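Long-range contact in germination-specific N-acetylmuramoyl-L-alanine amidase, Autolysin (Clostridioides difficile, PDB 7RAG), which is probably a zinc-dependent N-acetylmuramoyl-L-alanine amidase, cleaving the amide bond that joins peptide stems to the glycan of peptidoglycan: residues V106-N111 / I174-L179. Numbering follows the deposited sequence.
With ZN (zinc ion), chain C.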
loop_
_atom_site.group_PDB
_atom_site.type_symbol
_atom_site.label_atom_id
_atom_site.label_comp_id
_atom_site.label_asym_id
_atom_site.label_seq_id
_atom_site.Cartn_x
_atom_site.Cartn_y
_atom_site.Cartn_z
ATOM N N VAL B 106 11.569 25.381 -11.774
ATOM C CA VAL B 106 12.268 25.236 -10.501
ATOM C C VAL B 106 13.674 25.792 -10.653
ATOM O O VAL B 106 14.438 25.359 -11.529
ATOM C CB VAL B 106 12.329 23.773 -10.008
ATOM C CG1 VAL B 106 13.114 23.695 -8.722
ATOM C CG2 VAL B 106 10.932 23.213 -9.808
ATOM N N SER B 107 14.018 26.730 -9.777
ATOM C CA SER B 107 15.317 27.378 -9.749
ATOM C C SER B 107 16.062 26.912 -8.504
ATOM O O SER B 107 15.485 26.888 -7.412
ATOM C CB SER B 107 15.140 28.888 -9.748
ATOM O OG SER B 107 16.401 29.518 -9.811
ATOM N N ILE B 108 17.326 26.517 -8.675
ATOM C CA ILE B 108 18.167 25.996 -7.596
ATOM C C ILE B 108 19.298 26.992 -7.320
ATOM O O ILE B 108 20.173 27.206 -8.177
ATOM C CB ILE B 108 18.754 24.625 -7.956
ATOM C CG1 ILE B 108 17.660 23.643 -8.396
ATOM C CG2 ILE B 108 19.623 24.100 -6.798
ATOM C CD1 ILE B 108 16.782 23.188 -7.283
ATOM N N HIS B 109 19.300 27.566 -6.117
ATOM C CA HIS B 109 20.328 28.492 -5.650
ATOM C C HIS B 109 20.840 28.035 -4.281
ATOM O O HIS B 109 20.474 26.973 -3.775
ATOM C CB HIS B 109 19.805 29.941 -5.566
ATOM C CG HIS B 109 19.652 30.620 -6.895
ATOM N ND1 HIS B 109 20.437 31.681 -7.280
ATOM C CD2 HIS B 109 18.807 30.392 -7.926
ATOM C CE1 HIS B 109 20.083 32.081 -8.487
ATOM N NE2 HIS B 109 19.098 31.311 -8.906
ATOM N N LEU B 110 21.711 28.851 -3.690
ATOM C CA LEU B 110 22.121 28.723 -2.299
ATOM C C LEU B 110 22.143 30.118 -1.699
ATOM O O LEU B 110 22.135 31.119 -2.419
ATOM C CB LEU B 110 23.512 28.083 -2.152
ATOM C CG LEU B 110 23.918 26.847 -2.956
ATOM C CD1 LEU B 110 25.410 26.657 -2.845
ATOM C CD2 LEU B 110 23.191 25.602 -2.456
ATOM N N ASN B 111 22.186 30.189 -0.378
ATOM C CA ASN B 111 22.213 31.468 0.313
ATOM C C ASN B 111 23.549 31.645 1.019
ATOM O O ASN B 111 24.321 30.695 1.178
ATOM C CB ASN B 111 21.059 31.566 1.316
ATOM C CG ASN B 111 20.587 33.004 1.537
ATOM O OD1 ASN B 111 21.114 33.944 0.930
ATOM N ND2 ASN B 111 19.578 33.175 2.395
ATOM N N ILE B 174 14.493 27.411 -4.826
ATOM C CA ILE B 174 14.966 26.660 -3.671
ATOM C C ILE B 174 16.390 27.076 -3.361
ATOM O O ILE B 174 17.293 26.876 -4.183
ATOM C CB ILE B 174 14.889 25.148 -3.904
ATOM C CG1 ILE B 174 13.541 24.775 -4.506
ATOM C CG2 ILE B 174 15.086 24.418 -2.599
ATOM C CD1 ILE B 174 13.387 23.332 -4.679
ATOM N N GLU B 175 16.595 27.636 -2.171
ATOM C CA GLU B 175 17.924 27.911 -1.636
ATOM C C GLU B 175 18.293 26.754 -0.726
ATOM O O GLU B 175 17.791 26.653 0.397
ATOM C CB GLU B 175 17.949 29.239 -0.889
ATOM C CG GLU B 175 17.766 30.383 -1.829
ATOM C CD GLU B 175 18.021 31.720 -1.188
ATOM O OE1 GLU B 175 18.218 31.765 0.058
ATOM O OE2 GLU B 175 18.017 32.721 -1.955
ATOM N N CYS B 176 19.187 25.899 -1.209
ATOM C CA CYS B 176 19.352 24.575 -0.629
ATOM C C CYS B 176 20.041 24.590 0.720
ATOM O O CYS B 176 19.817 23.676 1.509
ATOM C CB CYS B 176 20.107 23.694 -1.618
ATOM S SG CYS B 176 19.212 23.615 -3.181
ATOM N N GLY B 177 20.845 25.606 1.010
ATOM C CA GLY B 177 21.545 25.711 2.278
ATOM C C GLY B 177 22.352 26.986 2.268
ATOM O O GLY B 177 22.300 27.765 1.310
ATOM N N PHE B 178 23.113 27.192 3.343
ATOM C CA PHE B 178 23.937 28.386 3.507
ATOM C C PHE B 178 25.412 28.030 3.377
ATOM O O PHE B 178 25.939 27.249 4.176
ATOM C CB PHE B 178 23.690 29.048 4.861
ATOM C CG PHE B 178 22.362 29.743 4.973
ATOM C CD1 PHE B 178 22.289 31.129 5.004
ATOM C CD2 PHE B 178 21.196 29.018 5.083
ATOM C CE1 PHE B 178 21.071 31.780 5.125
ATOM C CE2 PHE B 178 19.975 29.663 5.204
ATOM C CZ PHE B 178 19.915 31.048 5.224
ATOM N N LEU B 179 26.084 28.622 2.384
ATOM C CA LEU B 179 27.540 28.575 2.340
ATOM C C LEU B 179 28.163 29.311 3.511
ATOM O O LEU B 179 29.325 29.053 3.847
ATOM C CB LEU B 179 28.061 29.185 1.047
ATOM C CG LEU B 179 27.891 28.339 -0.201
ATOM C CD1 LEU B 179 28.588 29.008 -1.366
ATOM C CD2 LEU B 179 28.458 26.968 0.058
HETATM ZN ZN ZN C . 22.143 32.514 -6.031
#
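Asn111 and Phe178 lie side by side at the C-terminal ends of two parallel strands, and their packing shows how a beta bulge can bring two side chains together on one face of a sheet. The CB of Asn111 sits over one face of the Phe178 ring, 4.0 Å from the ring centroid and offset toward the rim, in a CH-pi contact. CG of Asn111 stands anti to the backbone N (chi1 -151°), which carries the amide along the same ring, its plane turned 37° from the aromatic one. Glu175, on the same strand as Phe178, brings only its OE1 close to CB, CG and ND2 of Asn111, the carboxylate turned steeply against the amide; OE1 lies 3.0 Å from ND2, but the angle is too poor for a hydrogen bond.

His109, on the same face of the sheet, bonds zinc through ND1 at 2.3 Å, and His25 and Glu41 add their side chains to the site. The edge of its imidazole meets, in plane, OG of Ser107, a hydroxyl hydrogen-bonded to Asp22.

On the opposite face Ile108 and Ile174 form an apolar patch, CG2 of Ile108 also touching SG of Cys176 at 3.7 Å. Leu110 places CD2 against CB of Cys176 and CD1 against CG of Leu179. Helix 41-58 covers Ile108, Leu110 and Cys176; helix 191-211 covers Ile108, Ile174 and Cys176.

Between the faces runs the backbone ladder. His109 N binds Ile174 O, and His109 O receives Cys176 N from 32° outside the carbonyl plane. Beyond it the bulge shifts the register by one residue, after which Asn111 N reaches Gly177 O at 3.0 Å and Asn111 O takes Leu179 N. This is the centre of the mixed sheet of the Amidase_3 fold, with a metal ligand near the C-terminal end of a central parallel strand, an arrangement characteristic of these zinc amidases.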